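Long-range contact in cytochrome c552 (PDB 5ZE8), which carries five heme c groups and probably serves as a low-potential electron carrier in a thermophilic purple sulfur photosynthetic bacterium: residues 128-139 / 150-160. Sequence-based numbering, arbitrary orientation.
Sequences VACHTLKTYNGI and IKAYDLSDRLQ. With HEC (heme c), chain D.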
loop_
_atom_site.group_PDB
_atom_site.type_symbol
_atom_site.label_atom_id
_atom_site.label_comp_id
_atom_site.label_asym_id
_atom_site.label_seq_id
_atom_site.Cartn_x
_atom_site.Cartn_y
_atom_site.Cartn_z
ATOM N N VAL A 128 12.902 -3.344 13.381
ATOM C CA VAL A 128 13.613 -2.205 13.906
ATOM C C VAL A 128 13.467 -0.934 13.030
ATOM O O VAL A 128 13.568 0.181 13.573
ATOM C CB VAL A 128 15.100 -2.509 14.214
ATOM C CG1 VAL A 128 15.186 -3.620 15.237
ATOM C CG2 VAL A 128 15.810 -2.826 12.948
ATOM N N ALA A 129 13.190 -1.094 11.736
ATOM C CA ALA A 129 12.935 0.098 10.915
ATOM C C ALA A 129 11.739 0.825 11.418
ATOM O O ALA A 129 11.808 2.020 11.609
ATOM C CB ALA A 129 12.788 -0.255 9.455
ATOM N N CYS A 130 10.651 0.126 11.650
ATOM C CA CYS A 130 9.495 0.830 12.159
ATOM C C CYS A 130 9.673 1.199 13.635
ATOM O O CYS A 130 9.237 2.298 14.048
ATOM C CB CYS A 130 8.265 -0.038 12.055
ATOM S SG CYS A 130 7.542 0.049 10.418
ATOM N N HIS A 131 10.250 0.294 14.428
ATOM C CA HIS A 131 10.297 0.516 15.859
ATOM C C HIS A 131 11.430 1.411 16.354
ATOM O O HIS A 131 11.592 1.566 17.550
ATOM C CB HIS A 131 10.209 -0.818 16.684
ATOM C CG HIS A 131 8.845 -1.418 16.652
ATOM N ND1 HIS A 131 7.832 -0.972 17.511
ATOM C CD2 HIS A 131 8.281 -2.380 15.849
ATOM C CE1 HIS A 131 6.727 -1.650 17.193
ATOM N NE2 HIS A 131 6.966 -2.512 16.222
ATOM N N THR A 132 12.154 2.032 15.427
ATOM C CA THR A 132 13.151 3.088 15.826
ATOM C C THR A 132 12.697 4.493 15.365
ATOM O O THR A 132 13.452 5.448 15.525
ATOM C CB THR A 132 14.607 2.731 15.449
ATOM O OG1 THR A 132 14.734 2.478 14.082
ATOM C CG2 THR A 132 15.090 1.532 16.275
ATOM N N LEU A 133 11.545 4.608 14.699
ATOM C CA LEU A 133 11.002 5.936 14.313
ATOM C C LEU A 133 10.559 6.591 15.599
ATOM O O LEU A 133 9.792 6.026 16.346
ATOM C CB LEU A 133 9.805 5.746 13.420
ATOM C CG LEU A 133 10.056 5.046 12.084
ATOM C CD1 LEU A 133 8.712 4.873 11.393
ATOM C CD2 LEU A 133 11.123 5.693 11.225
ATOM N N LYS A 134 11.077 7.797 15.894
ATOM C CA LYS A 134 10.791 8.459 17.166
ATOM C C LYS A 134 9.824 9.642 17.078
ATOM O O LYS A 134 8.821 9.654 17.776
ATOM C CB LYS A 134 12.045 8.844 17.890
ATOM C CG LYS A 134 11.768 9.380 19.269
ATOM C CD LYS A 134 13.067 9.705 19.959
ATOM C CE LYS A 134 12.794 10.249 21.329
ATOM N NZ LYS A 134 14.125 10.623 21.880
ATOM N N THR A 135 10.100 10.568 16.174
ATOM C CA THR A 135 9.263 11.794 16.098
ATOM C C THR A 135 9.033 12.113 14.638
ATOM O O THR A 135 9.992 12.289 13.892
ATOM C CB THR A 135 9.980 12.953 16.763
ATOM O OG1 THR A 135 10.368 12.602 18.114
ATOM C CG2 THR A 135 9.144 14.209 16.754
ATOM N N TYR A 136 7.791 12.194 14.263
ATOM C CA TYR A 136 7.440 12.531 12.900
ATOM C C TYR A 136 7.462 14.041 12.650
ATOM O O TYR A 136 6.735 14.788 13.297
ATOM C CB TYR A 136 6.097 12.016 12.558
ATOM C CG TYR A 136 5.624 12.247 11.115
ATOM C CD1 TYR A 136 6.403 11.950 10.062
ATOM C CD2 TYR A 136 4.385 12.827 10.854
ATOM C CE1 TYR A 136 5.982 12.155 8.766
ATOM C CE2 TYR A 136 3.952 13.047 9.549
ATOM C CZ TYR A 136 4.780 12.698 8.492
ATOM O OH TYR A 136 4.348 12.982 7.203
ATOM N N ASN A 137 8.329 14.448 11.739
ATOM C CA ASN A 137 8.571 15.908 11.395
ATOM C C ASN A 137 7.745 16.423 10.228
ATOM O O ASN A 137 7.796 17.614 9.957
ATOM C CB ASN A 137 10.029 16.172 11.189
ATOM C CG ASN A 137 10.811 15.889 12.447
ATOM O OD1 ASN A 137 10.392 16.298 13.532
ATOM N ND2 ASN A 137 11.902 15.170 12.318
ATOM N N GLY A 138 7.045 15.553 9.530
ATOM C CA GLY A 138 6.366 15.828 8.307
ATOM C C GLY A 138 7.255 15.658 7.116
ATOM O O GLY A 138 8.494 15.681 7.187
ATOM N N ILE A 139 6.637 15.446 5.971
ATOM C CA ILE A 139 7.390 15.270 4.764
ATOM C C ILE A 139 7.947 16.537 4.128
ATOM O O ILE A 139 8.818 16.445 3.270
ATOM C CB ILE A 139 6.650 14.364 3.734
ATOM C CG1 ILE A 139 5.340 14.932 3.344
ATOM C CG2 ILE A 139 6.492 12.923 4.327
ATOM C CD1 ILE A 139 4.759 14.347 2.087
ATOM N N ILE A 150 12.358 7.440 6.091
ATOM C CA ILE A 150 13.051 7.669 7.321
ATOM C C ILE A 150 13.548 9.130 7.478
ATOM O O ILE A 150 13.737 9.580 8.601
ATOM C CB ILE A 150 14.323 6.768 7.524
ATOM C CG1 ILE A 150 15.329 6.865 6.343
ATOM C CG2 ILE A 150 13.903 5.356 7.793
ATOM C CD1 ILE A 150 16.765 6.348 6.671
ATOM N N LYS A 151 13.646 9.882 6.364
ATOM C CA LYS A 151 14.102 11.247 6.441
ATOM C C LYS A 151 13.042 12.213 6.987
ATOM O O LYS A 151 13.384 13.331 7.429
ATOM C CB LYS A 151 14.568 11.709 5.089
ATOM C CG LYS A 151 15.718 10.916 4.488
ATOM C CD LYS A 151 16.922 10.820 5.417
ATOM C CE LYS A 151 18.012 9.981 4.748
ATOM N NZ LYS A 151 19.262 10.121 5.580
ATOM N N ALA A 152 11.780 11.756 7.099
ATOM C CA ALA A 152 10.697 12.512 7.686
ATOM C C ALA A 152 10.643 12.385 9.204
ATOM O O ALA A 152 9.754 12.985 9.830
ATOM C CB ALA A 152 9.358 12.144 7.084
ATOM N N TYR A 153 11.563 11.627 9.809
ATOM C CA TYR A 153 11.554 11.386 11.218
ATOM C C TYR A 153 12.875 11.699 11.922
ATOM O O TYR A 153 13.938 11.531 11.345
ATOM C CB TYR A 153 11.345 9.840 11.477
ATOM C CG TYR A 153 9.983 9.366 10.991
ATOM C CD1 TYR A 153 8.890 9.354 11.845
ATOM C CD2 TYR A 153 9.799 8.868 9.740
ATOM C CE1 TYR A 153 7.632 8.890 11.447
ATOM C CE2 TYR A 153 8.558 8.440 9.294
ATOM C CZ TYR A 153 7.487 8.484 10.138
ATOM O OH TYR A 153 6.227 8.047 9.704
ATOM N N ASP A 154 12.807 11.991 13.219
ATOM C CA ASP A 154 13.943 11.826 14.094
ATOM C C ASP A 154 13.934 10.340 14.448
ATOM O O ASP A 154 12.863 9.779 14.797
ATOM C CB ASP A 154 13.798 12.582 15.404
ATOM C CG ASP A 154 13.749 14.092 15.248
ATOM O OD1 ASP A 154 14.201 14.618 14.216
ATOM O OD2 ASP A 154 13.312 14.729 16.259
ATOM N N LEU A 155 15.124 9.757 14.377
ATOM C CA LEU A 155 15.277 8.327 14.679
ATOM C C LEU A 155 15.852 8.126 16.073
ATOM O O LEU A 155 16.582 9.013 16.552
ATOM C CB LEU A 155 16.166 7.683 13.627
ATOM C CG LEU A 155 15.722 7.939 12.195
ATOM C CD1 LEU A 155 16.749 7.373 11.239
ATOM C CD2 LEU A 155 14.324 7.420 11.837
ATOM N N SER A 156 15.644 6.950 16.673
ATOM C CA SER A 156 16.123 6.680 18.023
ATOM C C SER A 156 17.113 5.504 17.930
ATOM O O SER A 156 17.025 4.663 16.978
ATOM C CB SER A 156 14.975 6.278 18.916
ATOM O OG SER A 156 15.474 6.085 20.254
ATOM N N ASP A 157 18.064 5.453 18.845
ATOM C CA ASP A 157 18.794 4.246 19.072
ATOM C C ASP A 157 18.132 3.257 20.048
ATOM O O ASP A 157 18.733 2.219 20.369
ATOM C CB ASP A 157 20.211 4.622 19.503
ATOM C CG ASP A 157 20.237 5.262 20.878
ATOM O OD1 ASP A 157 19.151 5.539 21.424
ATOM O OD2 ASP A 157 21.351 5.492 21.420
ATOM N N ARG A 158 16.879 3.533 20.453
ATOM C CA ARG A 158 16.097 2.708 21.363
ATOM C C ARG A 158 14.825 2.348 20.592
ATOM O O ARG A 158 14.321 3.102 19.756
ATOM C CB ARG A 158 15.670 3.429 22.640
ATOM C CG ARG A 158 16.891 3.786 23.471
ATOM C CD ARG A 158 16.623 4.779 24.551
ATOM N NE ARG A 158 17.688 4.687 25.559
ATOM C CZ ARG A 158 17.648 5.262 26.762
ATOM N NH1 ARG A 158 16.649 6.065 27.104
ATOM N NH2 ARG A 158 18.639 5.039 27.628
ATOM N N LEU A 159 14.337 1.180 20.865
ATOM C CA LEU A 159 13.065 0.753 20.385
ATOM C C LEU A 159 11.983 1.599 20.985
ATOM O O LEU A 159 12.055 2.084 22.135
ATOM C CB LEU A 159 12.825 -0.701 20.790
ATOM C CG LEU A 159 13.693 -1.775 20.172
ATOM C CD1 LEU A 159 13.330 -3.162 20.642
ATOM C CD2 LEU A 159 13.556 -1.746 18.689
ATOM N N GLN A 160 10.954 1.788 20.187
ATOM C CA GLN A 160 9.790 2.652 20.494
ATOM C C GLN A 160 8.565 1.791 20.552
ATOM O O GLN A 160 8.315 0.993 19.640
ATOM C CB GLN A 160 9.636 3.750 19.455
ATOM C CG GLN A 160 10.870 4.569 19.209
ATOM C CD GLN A 160 11.245 5.506 20.404
ATOM O OE1 GLN A 160 10.400 6.264 20.929
ATOM N NE2 GLN A 160 12.514 5.400 20.892
HETATM FE FE HEC D . 5.478 -3.704 15.454
HETATM C CHA HEC D . 3.140 -2.796 17.865
HETATM C CHB HEC D . 6.746 -6.027 17.547
HETATM C CHC HEC D . 7.363 -5.026 12.824
HETATM C CHD HEC D . 4.687 -0.993 13.604
HETATM N NA HEC D . 5.031 -4.299 17.294
HETATM C C1A HEC D . 4.035 -3.839 18.114
HETATM C C2A HEC D . 3.985 -4.642 19.303
HETATM C C3A HEC D . 5.033 -5.556 19.225
HETATM C C4A HEC D . 5.650 -5.323 17.985
HETATM C CMA HEC D . 5.454 -6.651 20.208
HETATM C CAA HEC D . 2.894 -4.502 20.386
HETATM C CBA HEC D . 1.759 -5.435 19.941
HETATM C CGA HEC D . 0.618 -5.422 20.940
HETATM O O1A HEC D . 0.858 -5.458 22.181
HETATM O O2A HEC D . -0.547 -5.550 20.529
HETATM N NB HEC D . 6.817 -5.225 15.217
HETATM C C1B HEC D . 7.197 -5.995 16.225
HETATM C C2B HEC D . 8.147 -6.961 15.702
HETATM C C3B HEC D . 8.297 -6.739 14.379
HETATM C C4B HEC D . 7.478 -5.592 14.079
HETATM C CMB HEC D . 8.756 -8.084 16.511
HETATM C CAB HEC D . 8.983 -7.481 13.317
HETATM C CBB HEC D . 8.691 -8.845 13.188
HETATM N NC HEC D . 5.928 -3.122 13.599
HETATM C C1C HEC D . 6.668 -3.791 12.629
HETATM C C2C HEC D . 6.698 -3.056 11.424
HETATM C C3C HEC D . 6.024 -1.859 11.633
HETATM C C4C HEC D . 5.508 -1.940 12.995
HETATM C CMC HEC D . 7.507 -3.475 10.215
HETATM C CAC HEC D . 5.796 -0.750 10.653
HETATM C CBC HEC D . 5.264 -1.035 9.345
HETATM N ND HEC D . 4.208 -2.243 15.680
HETATM C C1D HEC D . 4.033 -1.184 14.808
HETATM C C2D HEC D . 2.980 -0.242 15.287
HETATM C C3D HEC D . 2.561 -0.758 16.466
HETATM C C4D HEC D . 3.313 -2.014 16.726
HETATM C CMD HEC D . 2.605 1.067 14.677
HETATM C CAD HEC D . 1.514 -0.158 17.356
HETATM C CBD HEC D . 0.104 -0.563 16.908
HETATM C CGD HEC D . -0.931 0.361 17.537
HETATM O O1D HEC D . -1.667 1.075 16.844
HETATM O O2D HEC D . -1.099 0.302 18.743
HETATM O O HOH W 1 15.570 8.210 21.894
HETATM O O HOH W 2 12.915 13.652 18.608
HETATM O O HOH W 3 13.079 14.965 9.664
HETATM O O HOH W 4 11.774 16.834 15.747
#
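The end of a c-type heme-binding CxxCH motif runs straight into a two-stranded antiparallel sheet here, and H131, an axial heme ligand, pairs with Q160 just before the sheet begins. H131 NE2 binds the heme iron at 2.1 Å, with H270 as the other axial ligand, while C130 SG is joined covalently to the same heme. On the other side of the imidazole, H131 ND1 donates to Q160 O at 2.9 Å, the acceptor lying in the ring plane and the N-H...O angle being 173°, which, with the iron bond, fixes the ring's rotation and probably makes it a more electron-rich ligand. Q160 N returns a bond to H131 O. Strands 133-136 and 153-155 then pair antiparallel, with a classic beta bulge where K134 N and T135 N both donate to D154 O. The Y153 ring is sandwiched, with L133 CD2 over one face, 4.1 Å from its centroid, and Y136 CD1 over the other; its hydroxyl bonds to D223 O. Were Y153 an alanine, L133 and Y136 would probably face a gap and D223 O would lose that donor. With CG beside its backbone N (chi1 -62°), N137 ND2 donates to D154 OD1 at 3.0 Å, approaching from above the carboxylate plane.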